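Local atomic coordinates of sefir domain protein (Bacillus cereus F65185, PDB entry 5Y8E), a protein that probably acts in bacterial signalling through contacts between SEFIR domains, modules that belong to the same clan as TIR domains. Residues K16-V19 against L20-N24; E49-E52 against N53-I57; E139-I142 against W143-P146. All coordinates share one frame; numbering follows the deposited sequence.

How the interactions relate
Each of the three interactions is local, between residues three or four apart on one continuous run of chain; the first two lie within helices, the third at a helix end. No two touch. Interactions 1 and 2 lie about 19 Å apart between centres, on helices 13-29 and 47-57; both are partly buried, with apolar residues turned to the fold and charged ones to solvent. Strand 3-7 is met by side chains from both. Interaction 3 is a surface contact. Chemistry follows place: a water-bridged acidic pair lies outside the apolar side of interaction 1, a serine hydroxyl sits over a phenylalanine ring in interaction 2, and charge, water and two weak backbone bonds mark interaction 3.

Interaction 1. Residues K16-V19 against L20-N24; sequences KEWV and LDLAN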
loop_
_atom_site.group_PDB
_atom_site.type_symbol
_atom_site.label_atom_id
_atom_site.label_comp_id
_atom_site.label_asym_id
_atom_site.label_seq_id
_atom_site.Cartn_x
_atom_site.Cartn_y
_atom_site.Cartn_z
ATOM N N LYS A 16 -1.897 8.473 10.595
ATOM C CA LYS A 16 -3.262 7.989 10.369
ATOM C C LYS A 16 -4.091 9.017 9.595
ATOM O O LYS A 16 -4.852 8.656 8.697
ATOM C CB LYS A 16 -3.954 7.652 11.694
ATOM C CG LYS A 16 -3.395 6.422 12.403
ATOM C CD LYS A 16 -3.956 6.303 13.826
ATOM C CE LYS A 16 -5.469 6.133 13.823
ATOM N NZ LYS A 16 -6.035 6.230 15.202
ATOM N N GLU A 17 -3.930 10.295 9.931
ATOM C CA GLU A 17 -4.677 11.360 9.261
ATOM C C GLU A 17 -4.230 11.536 7.811
ATOM O O GLU A 17 -5.057 11.779 6.929
ATOM C CB GLU A 17 -4.580 12.692 10.027
ATOM C CG GLU A 17 -5.444 13.803 9.403
ATOM C CD GLU A 17 -5.330 15.138 10.110
ATOM O OE1 GLU A 17 -4.433 15.299 10.963
ATOM O OE2 GLU A 17 -6.146 16.033 9.803
ATOM N N TRP A 18 -2.930 11.418 7.561
ATOM C CA TRP A 18 -2.427 11.499 6.189
ATOM C C TRP A 18 -3.018 10.383 5.327
ATOM O O TRP A 18 -3.430 10.614 4.188
ATOM C CB TRP A 18 -0.893 11.449 6.171
ATOM C CG TRP A 18 -0.277 11.640 4.804
ATOM C CD1 TRP A 18 0.139 12.818 4.242
ATOM C CD2 TRP A 18 -0.015 10.618 3.832
ATOM N NE1 TRP A 18 0.650 12.586 2.989
ATOM C CE2 TRP A 18 0.569 11.244 2.713
ATOM C CE3 TRP A 18 -0.203 9.232 3.812
ATOM C CZ2 TRP A 18 0.957 10.528 1.574
ATOM C CZ3 TRP A 18 0.175 8.523 2.682
ATOM C CH2 TRP A 18 0.749 9.172 1.579
ATOM N N VAL A 19 -3.065 9.170 5.871
ATOM C CA VAL A 19 -3.625 8.046 5.132
ATOM C C VAL A 19 -5.131 8.240 4.909
ATOM O O VAL A 19 -5.639 7.990 3.814
ATOM C CB VAL A 19 -3.329 6.707 5.840
ATOM C CG1 VAL A 19 -4.077 5.554 5.165
ATOM C CG2 VAL A 19 -1.821 6.426 5.833
ATOM N N LEU A 20 -5.840 8.676 5.946
ATOM C CA LEU A 20 -7.266 8.978 5.826
ATOM C C LEU A 20 -7.535 10.054 4.764
ATOM O O LEU A 20 -8.456 9.917 3.947
ATOM C CB LEU A 20 -7.843 9.404 7.180
ATOM C CG LEU A 20 -9.335 9.745 7.198
ATOM C CD1 LEU A 20 -10.179 8.517 6.863
ATOM C CD2 LEU A 20 -9.758 10.335 8.543
ATOM N N ASP A 21 -6.733 11.118 4.772
ATOM C CA ASP A 21 -6.869 12.182 3.779
ATOM C C ASP A 21 -6.651 11.635 2.368
ATOM O O ASP A 21 -7.348 12.022 1.428
ATOM C CB ASP A 21 -5.861 13.316 4.040
ATOM C CG ASP A 21 -6.202 14.159 5.254
ATOM O OD1 ASP A 21 -7.330 14.067 5.782
ATOM O OD2 ASP A 21 -5.318 14.934 5.684
ATOM N N LEU A 22 -5.681 10.736 2.227
ATOM C CA LEU A 22 -5.385 10.114 0.930
ATOM C C LEU A 22 -6.543 9.239 0.467
ATOM O O LEU A 22 -6.937 9.282 -0.699
ATOM C CB LEU A 22 -4.103 9.282 1.005
ATOM C CG LEU A 22 -3.676 8.712 -0.349
ATOM C CD1 LEU A 22 -3.266 9.859 -1.276
ATOM C CD2 LEU A 22 -2.553 7.719 -0.179
ATOM N N ALA A 23 -7.110 8.470 1.369
ATOM C CA ALA A 23 -8.235 7.630 1.049
ATOM C C ALA A 23 -9.434 8.445 0.524
ATOM O O ALA A 23 -10.045 8.150 -0.444
ATOM C CB ALA A 23 -8.636 6.842 2.268
ATOM N N ASN A 24 -9.693 9.537 1.224
ATOM C CA ASN A 24 -10.805 10.390 0.850
ATOM C C ASN A 24 -10.533 10.995 -0.505
ATOM O O ASN A 24 -11.372 11.070 -1.310
ATOM C CB ASN A 24 -11.085 11.450 1.887
ATOM C CG ASN A 24 -12.025 10.960 2.967
ATOM O OD1 ASN A 24 -13.103 10.589 2.709
ATOM N ND2 ASN A 24 -11.570 10.929 4.137
HETATM O O HOH W 1 -8.204 15.330 7.969
HETATM O O HOH W 2 -5.321 17.055 6.869
#
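Trp18 and Leu22 meet one turn apart on helix 13-29, the crossover helix of the beta-alpha-beta unit that it forms with strands 3-7 and 33-35. Their side chains run alongside each other, and the Leu22 methyl CD2 comes obliquely to the benzo end of the indole, 4.0 Å from Trp18 CH2. A chi1 of -175° sets the Trp18 ring beside its own carbonyl carbon and so brings it next to the following turn. This is the packed side. Val19 and Ala23 rest on Ile6 of strand 3-7, Leu22 reaches Tyr135 and Leu138 of helix 131-143, and Trp126 meets Trp18 edge-to-face. Branched and aromatic groups fill such an interface, while the small Ala23 suits a helix lying close on its sheet. The backbone is held by regular helical bonds, such as Ala23 N to Val19 O, 2.9 Å.

The solvent side is looser and acidic. The extended Glu17 side chain slants across that of Asp21, with the carboxylate planes 63° apart, and Glu17 OE2 stands 4.3 Å from Asp21 OD2, a pairing of like charges that probably costs some energy. Water probably eases it: one molecule donates to Glu17 OE2 at 2.8 Å and to Asp21 OD1 at 2.7 Å.

Interaction 2. Residues E49-E52 against N53-I57; sequences EFME and NSIKI
The Ser54 hydroxyl lies against one face of the ring of Phe50, one helical turn earlier in the chain, and touches that residue twice. OG lies 3.4 Å from the plane of the Phe50 ring, over its centre. It also donates to Phe50 O at 2.8 Å, so the proton is spent on the carbonyl while the oxygen lies against the ring face. Chi1 of -62° places OG beside the backbone N of Ser54 and thereby within reach of the preceding turn. Phe50 O is gripped twice, since Ser54 N also donates to it at 2.9 Å, and the two donors arrive from opposite faces of the carbonyl plane. Serine suits this buried position because its one polar side-chain atom is satisfied within the helix.

Next to this pair, Met51 and Ile55 lie side by side, Met51 CG 3.9 Å from Ile55 CD1. Their backbones are joined by the bond from Ile55 N to Met51 O, 3.0 Å. The helical ladder weakens toward its end, where Lys56 N reaches Glu52 O at a weak 3.3 Å. Glu49, Glu52, Asn53 and Lys56 are exposed, as polar residues on the outer side of a helix should be.

The wider fold positions both pairs. Phe50 and Ser54 lie on Ile35 of strand 33-35, with His40 meeting the Phe50 ring. Phe5 of strand 3-7 backs Ser54 and Ile55, and Ile91 of helix 89-93 packs on Met51 and Ile55, so helix 47-57 packs on the sheet with helix 89-93 alongside it.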
loop_
_atom_site.group_PDB
_atom_site.type_symbol
_atom_site.label_atom_id
_atom_site.label_comp_id
_atom_site.label_asym_id
_atom_site.label_seq_id
_atom_site.Cartn_x
_atom_site.Cartn_y
_atom_site.Cartn_z
ATOM N N GLU A 49 -6.453 -10.730 9.443
ATOM C CA GLU A 49 -7.487 -11.296 8.596
ATOM C C GLU A 49 -8.014 -10.230 7.618
ATOM O O GLU A 49 -8.237 -10.499 6.492
ATOM C CB GLU A 49 -8.625 -11.888 9.403
ATOM C CG GLU A 49 -9.685 -12.471 8.598
ATOM C CD GLU A 49 -10.804 -13.141 9.435
ATOM O OE1 GLU A 49 -10.585 -13.351 10.607
ATOM O OE2 GLU A 49 -11.878 -13.413 8.897
ATOM N N PHE A 50 -8.177 -9.015 8.105
ATOM C CA PHE A 50 -8.670 -7.941 7.219
ATOM C C PHE A 50 -7.663 -7.653 6.106
ATOM O O PHE A 50 -7.999 -7.502 4.976
ATOM C CB PHE A 50 -8.969 -6.703 8.010
ATOM C CG PHE A 50 -9.513 -5.594 7.199
ATOM C CD1 PHE A 50 -10.800 -5.606 6.760
ATOM C CD2 PHE A 50 -8.727 -4.497 6.901
ATOM C CE1 PHE A 50 -11.276 -4.545 6.017
ATOM C CE2 PHE A 50 -9.219 -3.454 6.182
ATOM C CZ PHE A 50 -10.447 -3.475 5.721
ATOM N N MET A 51 -6.400 -7.641 6.491
ATOM C CA MET A 51 -5.335 -7.424 5.544
ATOM C C MET A 51 -5.323 -8.518 4.459
ATOM O O MET A 51 -5.360 -8.257 3.303
ATOM C CB MET A 51 -3.983 -7.358 6.252
ATOM C CG MET A 51 -2.744 -7.245 5.348
ATOM S SD MET A 51 -1.101 -7.293 6.168
ATOM C CE MET A 51 -1.288 -8.666 7.351
ATOM N N GLU A 52 -5.249 -9.756 4.901
ATOM C CA GLU A 52 -5.233 -10.873 3.956
ATOM C C GLU A 52 -6.429 -10.856 2.990
ATOM O O GLU A 52 -6.283 -10.979 1.818
ATOM C CB GLU A 52 -5.124 -12.220 4.685
ATOM C CG GLU A 52 -4.520 -13.266 3.884
ATOM C CD GLU A 52 -3.948 -14.425 4.732
ATOM O OE1 GLU A 52 -4.536 -14.732 5.732
ATOM O OE2 GLU A 52 -2.908 -14.978 4.382
ATOM N N ASN A 53 -7.607 -10.701 3.537
ATOM C CA ASN A 53 -8.804 -10.655 2.716
ATOM C C ASN A 53 -8.840 -9.451 1.754
ATOM O O ASN A 53 -9.252 -9.560 0.657
ATOM C CB ASN A 53 -10.055 -10.607 3.523
ATOM C CG ASN A 53 -11.268 -10.691 2.658
ATOM O OD1 ASN A 53 -11.544 -11.761 2.130
ATOM N ND2 ASN A 53 -11.976 -9.592 2.436
ATOM N N SER A 54 -8.468 -8.293 2.260
ATOM C CA SER A 54 -8.542 -7.089 1.444
ATOM C C SER A 54 -7.556 -7.120 0.279
ATOM O O SER A 54 -7.849 -6.620 -0.804
ATOM C CB SER A 54 -8.349 -5.844 2.305
ATOM O OG SER A 54 -9.383 -5.770 3.268
ATOM N N ILE A 55 -6.391 -7.719 0.497
ATOM C CA ILE A 55 -5.416 -7.842 -0.580
ATOM C C ILE A 55 -5.968 -8.749 -1.672
ATOM O O ILE A 55 -5.818 -8.466 -2.864
ATOM C CB ILE A 55 -4.057 -8.358 -0.054
ATOM C CG1 ILE A 55 -3.375 -7.268 0.783
ATOM C CG2 ILE A 55 -3.156 -8.796 -1.209
ATOM C CD1 ILE A 55 -2.136 -7.743 1.549
ATOM N N LYS A 56 -6.632 -9.828 -1.261
ATOM C CA LYS A 56 -7.193 -10.770 -2.221
ATOM C C LYS A 56 -8.246 -10.126 -3.121
ATOM O O LYS A 56 -8.264 -10.364 -4.337
ATOM C CB LYS A 56 -7.795 -11.976 -1.496
ATOM C CG LYS A 56 -8.405 -12.987 -2.442
ATOM C CD LYS A 56 -9.118 -14.100 -1.698
ATOM C CE LYS A 56 -9.700 -15.107 -2.672
ATOM N NZ LYS A 56 -8.623 -15.860 -3.375
ATOM N N ILE A 57 -9.113 -9.304 -2.535
ATOM C CA ILE A 57 -10.211 -8.708 -3.303
ATOM C C ILE A 57 -9.879 -7.385 -3.987
ATOM O O ILE A 57 -10.620 -6.937 -4.863
ATOM C CB ILE A 57 -11.495 -8.547 -2.461
ATOM C CG1 ILE A 57 -11.294 -7.519 -1.345
ATOM C CG2 ILE A 57 -11.948 -9.904 -1.920
ATOM C CD1 ILE A 57 -12.562 -7.223 -0.537
#

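Interaction 3. Residues E139-I142 against W143-P146; sequences ERLI and WEEP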
loop_
_atom_site.group_PDB
_atom_site.type_symbol
_atom_site.label_atom_id
_atom_site.label_comp_id
_atom_site.label_asym_id
_atom_site.label_seq_id
_atom_site.Cartn_x
_atom_site.Cartn_y
_atom_site.Cartn_z
ATOM N N GLU A 139 -2.211 8.096 -9.116
ATOM C CA GLU A 139 -3.462 7.908 -9.838
ATOM C C GLU A 139 -3.229 7.127 -11.135
ATOM O O GLU A 139 -3.985 6.199 -11.460
ATOM C CB GLU A 139 -4.066 9.279 -10.116
ATOM C CG GLU A 139 -5.388 9.272 -10.821
ATOM C CD GLU A 139 -5.858 10.674 -11.087
ATOM O OE1 GLU A 139 -6.732 11.165 -10.338
ATOM O OE2 GLU A 139 -5.333 11.295 -12.032
ATOM N N ARG A 140 -2.181 7.496 -11.868
ATOM C CA ARG A 140 -1.804 6.779 -13.088
ATOM C C ARG A 140 -1.539 5.301 -12.809
ATOM O O ARG A 140 -2.034 4.424 -13.525
ATOM C CB ARG A 140 -0.559 7.408 -13.726
ATOM C CG ARG A 140 -0.252 6.855 -15.114
ATOM C CD ARG A 140 1.109 7.280 -15.648
ATOM N NE ARG A 140 2.209 6.680 -14.897
ATOM C CZ ARG A 140 2.626 5.425 -15.057
ATOM N NH1 ARG A 140 2.032 4.632 -15.940
ATOM N NH2 ARG A 140 3.635 4.958 -14.334
ATOM N N LEU A 141 -0.751 5.028 -11.773
ATOM C CA LEU A 141 -0.395 3.649 -11.423
ATOM C C LEU A 141 -1.620 2.825 -11.018
ATOM O O LEU A 141 -1.719 1.633 -11.333
ATOM C CB LEU A 141 0.640 3.651 -10.298
ATOM C CG LEU A 141 2.035 4.144 -10.687
ATOM C CD1 LEU A 141 2.853 4.467 -9.452
ATOM C CD2 LEU A 141 2.729 3.088 -11.533
ATOM N N ILE A 142 -2.550 3.460 -10.317
ATOM C CA ILE A 142 -3.775 2.785 -9.891
ATOM C C ILE A 142 -4.625 2.347 -11.087
ATOM O O ILE A 142 -5.121 1.215 -11.125
ATOM C CB ILE A 142 -4.585 3.665 -8.914
ATOM C CG1 ILE A 142 -3.953 3.603 -7.516
ATOM C CG2 ILE A 142 -6.050 3.221 -8.863
ATOM C CD1 ILE A 142 -4.468 4.672 -6.550
ATOM N N TRP A 143 -4.756 3.225 -12.076
ATOM C CA TRP A 143 -5.587 2.948 -13.250
ATOM C C TRP A 143 -4.878 2.125 -14.325
ATOM O O TRP A 143 -5.503 1.631 -15.262
ATOM C CB TRP A 143 -6.132 4.261 -13.834
ATOM C CG TRP A 143 -7.297 4.794 -13.049
ATOM C CD1 TRP A 143 -7.253 5.626 -11.958
ATOM C CD2 TRP A 143 -8.680 4.503 -13.275
ATOM N NE1 TRP A 143 -8.530 5.880 -11.509
ATOM C CE2 TRP A 143 -9.422 5.201 -12.300
ATOM C CE3 TRP A 143 -9.364 3.730 -14.218
ATOM C CZ2 TRP A 143 -10.817 5.141 -12.240
ATOM C CZ3 TRP A 143 -10.743 3.673 -14.159
ATOM C CH2 TRP A 143 -11.456 4.377 -13.181
ATOM N N GLU A 144 -3.569 1.978 -14.192
ATOM C CA GLU A 144 -2.803 1.161 -15.126
ATOM C C GLU A 144 -3.135 -0.321 -14.935
ATOM O O GLU A 144 -3.402 -0.771 -13.821
ATOM C CB GLU A 144 -1.311 1.400 -14.890
ATOM C CG GLU A 144 -0.376 0.720 -15.867
ATOM C CD GLU A 144 1.073 0.848 -15.443
ATOM O OE1 GLU A 144 1.358 0.747 -14.229
ATOM O OE2 GLU A 144 1.929 1.053 -16.328
ATOM N N GLU A 145 -3.131 -1.080 -16.025
ATOM C CA GLU A 145 -3.353 -2.517 -15.946
ATOM C C GLU A 145 -2.194 -3.259 -16.593
ATOM O O GLU A 145 -2.289 -3.671 -17.751
ATOM C CB GLU A 145 -4.675 -2.898 -16.612
ATOM C CG GLU A 145 -5.899 -2.283 -15.941
ATOM C CD GLU A 145 -7.202 -2.872 -16.445
ATOM O OE1 GLU A 145 -7.391 -4.097 -16.317
ATOM O OE2 GLU A 145 -8.035 -2.113 -16.977
ATOM N N PRO A 146 -1.090 -3.428 -15.844
ATOM C CA PRO A 146 0.153 -4.010 -16.368
ATOM C C PRO A 146 0.008 -5.490 -16.713
ATOM O O PRO A 146 0.820 -6.014 -17.468
ATOM C CB PRO A 146 1.149 -3.820 -15.215
ATOM C CG PRO A 146 0.315 -3.672 -13.999
ATOM C CD PRO A 146 -0.948 -2.999 -14.440
HETATM O O HOH W 3 4.368 2.270 -14.814
HETATM O O HOH W 4 0.266 -0.255 -11.693
#
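Arg140 and Glu144 pair i to i+4 at the C-terminal end of helix 131-143, Glu144 being the first residue beyond it. Their side chains lie alongside each other and point the same way, but the planes of guanidinium and carboxylate are 82° apart, and the salt bridge from Arg140 NH1 to Glu144 OE2 is long at 3.6 Å. Water tightens the link: one molecule accepts from Arg140 NH2 at 2.8 Å, lying in the guanidinium plane, and donates to Glu144 OE2. The same NH2 has a salt bridge with Glu137, so this arginine is shared between two acids.

The other carboxylate oxygen is used too. A second water donates to Glu144 OE1 at 2.9 Å and to Leu141 O at 2.8 Å, hydrating a carbonyl near the helix end. Glu144 N, already leaving the helix, makes just weak bonds, to Arg140 O and to Leu141 O. Lys60 NZ bonds Glu144 O, and more weakly Ile142 O; a positive charge is probably favourable beside the carbonyls at a helix C-terminus.

Around Trp143 the bonding is firmer. Ser30 serves two groups here, its O taking Trp143 NE1 and its OG pairing with Glu139 OE1. Trp143 N donates to Glu139 O at 3.1 Å, and that same oxygen lies in the plane of the indole at its edge, 3.4 Å from Trp143 CD1.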